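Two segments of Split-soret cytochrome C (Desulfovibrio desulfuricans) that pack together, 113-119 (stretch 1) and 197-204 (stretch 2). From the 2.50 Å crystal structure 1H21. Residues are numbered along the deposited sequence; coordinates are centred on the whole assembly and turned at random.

Stretch 1 113-119: FRWYEVT
Stretch 2, residues 197-204: KSTFPMQA

A helix end packs against an irregular segment through one long arginine, one phenylalanine ring and a glutamate–glutamine hydrogen bond; the two stretches bury 422 Å², both sides summed. Residues 113-118 finish a helix, which Thr119 leaves (phi/psi -70/138) while its OG1 bonds back to Trp115 O at 3.0 Å. Residues 197-203 are mostly extended, apart from Thr199 (-88/-9), and Gln203 is the N-cap position of a following helix. The nearest CA pair sets the register: Arg114 CA lies 6.4 Å from Phe200 CA.

Arg114, buried and with the largest covered area (132 Å²), points CA-to-CB toward the segment and is nearly fully extended beyond chi1 (-70°, 173°, -171°), letting NH1 donate to Phe200 O (2.9 Å, 159°) near the guanidinium plane. Met202 N lies over one guanidinium face, 3.5 Å from Arg114 NH1. Ser198 OG also donates to Phe200 O (3.2 Å), so this carbonyl serves two donors.

The CA-to-CB bond of Phe200 (106 Å² covered; chi1 -83°, chi2 79°) points toward the helix. Trp115 CA (chi 162°, 81°) sits over one ring face, 3.8 Å from the Phe200 centroid; Phe200 CZ meets Trp115 CD1 at 3.6 Å, and Phe200 CE2 meets Val118 CG2 at 3.5 Å. Buried Glu117 (m, t) accepts at OE1 from Gln203 NE2 (3.0 Å, 152°; Gln203 chi -56°, 100°, -46°), pairing carboxylate with neutral amide.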

# COMPACT_ATOMS: atom_id res chain seq x y z
N PHE A 113 3.47 -9.95 -7.61
CA PHE A 113 2.35 -10.24 -6.70
C PHE A 113 1.79 -11.68 -6.76
O PHE A 113 1.57 -12.29 -5.72
CB PHE A 113 1.23 -9.20 -6.87
CG PHE A 113 1.55 -7.84 -6.29
CD1 PHE A 113 2.86 -7.49 -5.96
CD2 PHE A 113 0.54 -6.92 -6.08
CE1 PHE A 113 3.16 -6.23 -5.44
CE2 PHE A 113 0.83 -5.65 -5.56
CZ PHE A 113 2.15 -5.32 -5.24
N ARG A 114 1.56 -12.22 -7.96
CA ARG A 114 1.05 -13.60 -8.12
C ARG A 114 2.08 -14.59 -7.58
O ARG A 114 1.74 -15.60 -6.96
CB ARG A 114 0.74 -13.89 -9.58
CG ARG A 114 -0.45 -13.15 -10.10
CD ARG A 114 -0.66 -13.31 -11.58
NE ARG A 114 -1.71 -12.40 -12.06
CZ ARG A 114 -1.93 -12.07 -13.33
NH1 ARG A 114 -1.18 -12.57 -14.31
NH2 ARG A 114 -2.93 -11.25 -13.62
N TRP A 115 3.35 -14.27 -7.79
CA TRP A 115 4.43 -15.12 -7.33
C TRP A 115 4.36 -15.20 -5.82
O TRP A 115 4.40 -16.30 -5.24
CB TRP A 115 5.77 -14.54 -7.78
CG TRP A 115 6.97 -15.06 -7.03
CD1 TRP A 115 7.63 -16.25 -7.23
CD2 TRP A 115 7.63 -14.43 -5.92
NE1 TRP A 115 8.65 -16.38 -6.32
CE2 TRP A 115 8.67 -15.28 -5.50
CE3 TRP A 115 7.43 -13.22 -5.24
CZ2 TRP A 115 9.51 -14.97 -4.44
CZ3 TRP A 115 8.27 -12.91 -4.18
CH2 TRP A 115 9.30 -13.78 -3.79
N TYR A 116 4.22 -14.03 -5.18
CA TYR A 116 4.15 -13.94 -3.73
C TYR A 116 3.00 -14.75 -3.14
O TYR A 116 3.20 -15.48 -2.16
CB TYR A 116 4.04 -12.48 -3.26
CG TYR A 116 4.09 -12.34 -1.76
CD1 TYR A 116 5.31 -12.23 -1.09
CD2 TYR A 116 2.92 -12.35 -1.00
CE1 TYR A 116 5.36 -12.14 0.29
CE2 TYR A 116 2.96 -12.26 0.38
CZ TYR A 116 4.18 -12.16 1.02
OH TYR A 116 4.23 -12.09 2.40
N GLU A 117 1.82 -14.66 -3.74
CA GLU A 117 0.67 -15.41 -3.24
C GLU A 117 0.87 -16.94 -3.19
O GLU A 117 0.45 -17.59 -2.24
CB GLU A 117 -0.57 -15.13 -4.09
CG GLU A 117 -1.09 -13.70 -4.12
CD GLU A 117 -2.36 -13.59 -4.97
OE1 GLU A 117 -2.55 -14.41 -5.90
OE2 GLU A 117 -3.20 -12.70 -4.70
N VAL A 118 1.52 -17.50 -4.21
CA VAL A 118 1.69 -18.95 -4.29
C VAL A 118 2.99 -19.58 -3.79
O VAL A 118 2.98 -20.74 -3.40
CB VAL A 118 1.43 -19.48 -5.71
CG1 VAL A 118 0.02 -19.15 -6.11
CG2 VAL A 118 2.42 -18.89 -6.71
N THR A 119 4.09 -18.84 -3.84
CA THR A 119 5.38 -19.38 -3.42
C THR A 119 5.46 -19.59 -1.91
O THR A 119 4.95 -18.78 -1.13
CB THR A 119 6.54 -18.47 -3.92
OG1 THR A 119 6.52 -18.43 -5.35
CG2 THR A 119 7.89 -18.99 -3.48
N LYS A 197 6.43 -10.07 -20.53
CA LYS A 197 5.17 -10.72 -20.22
C LYS A 197 5.34 -11.39 -18.86
O LYS A 197 6.44 -11.80 -18.49
CB LYS A 197 4.81 -11.76 -21.30
CG LYS A 197 4.23 -11.17 -22.61
N SER A 198 4.27 -11.45 -18.10
CA SER A 198 4.31 -12.08 -16.80
C SER A 198 4.37 -13.61 -17.00
O SER A 198 3.69 -14.17 -17.85
CB SER A 198 3.06 -11.71 -16.00
OG SER A 198 3.02 -12.39 -14.75
N THR A 199 5.19 -14.28 -16.20
CA THR A 199 5.32 -15.73 -16.28
C THR A 199 4.27 -16.42 -15.40
O THR A 199 4.16 -17.65 -15.40
CB THR A 199 6.71 -16.18 -15.84
OG1 THR A 199 6.91 -15.78 -14.49
CG2 THR A 199 7.76 -15.52 -16.70
N PHE A 200 3.57 -15.65 -14.58
CA PHE A 200 2.52 -16.19 -13.73
C PHE A 200 1.16 -15.82 -14.30
O PHE A 200 0.77 -14.65 -14.34
CB PHE A 200 2.63 -15.66 -12.32
CG PHE A 200 3.62 -16.39 -11.48
CD1 PHE A 200 4.97 -16.13 -11.59
CD2 PHE A 200 3.20 -17.30 -10.52
CE1 PHE A 200 5.89 -16.75 -10.76
CE2 PHE A 200 4.11 -17.93 -9.68
CZ PHE A 200 5.46 -17.65 -9.80
N PRO A 201 0.41 -16.83 -14.77
CA PRO A 201 -0.91 -16.60 -15.35
C PRO A 201 -1.90 -16.01 -14.33
O PRO A 201 -1.63 -15.97 -13.12
CB PRO A 201 -1.32 -18.01 -15.79
CG PRO A 201 -0.61 -18.90 -14.78
CD PRO A 201 0.73 -18.27 -14.67
N MET A 202 -3.04 -15.53 -14.82
CA MET A 202 -4.03 -14.98 -13.92
C MET A 202 -4.52 -16.09 -12.96
O MET A 202 -4.51 -17.28 -13.33
CB MET A 202 -5.22 -14.39 -14.70
CG MET A 202 -6.36 -13.89 -13.83
SD MET A 202 -7.51 -12.85 -14.68
CE MET A 202 -6.58 -11.30 -14.65
N GLN A 203 -4.91 -15.68 -11.75
CA GLN A 203 -5.41 -16.62 -10.75
C GLN A 203 -6.74 -17.22 -11.21
O GLN A 203 -7.53 -16.56 -11.88
CB GLN A 203 -5.59 -15.94 -9.38
CG GLN A 203 -4.37 -15.27 -8.82
CD GLN A 203 -4.40 -13.78 -9.03
OE1 GLN A 203 -4.70 -13.31 -10.11
NE2 GLN A 203 -4.09 -13.03 -8.02
N ALA A 204 -6.98 -18.46 -10.81
CA ALA A 204 -8.19 -19.18 -11.17
C ALA A 204 -9.45 -18.45 -10.76
O ALA A 204 -10.32 -18.18 -11.59
CB ALA A 204 -8.17 -20.56 -10.55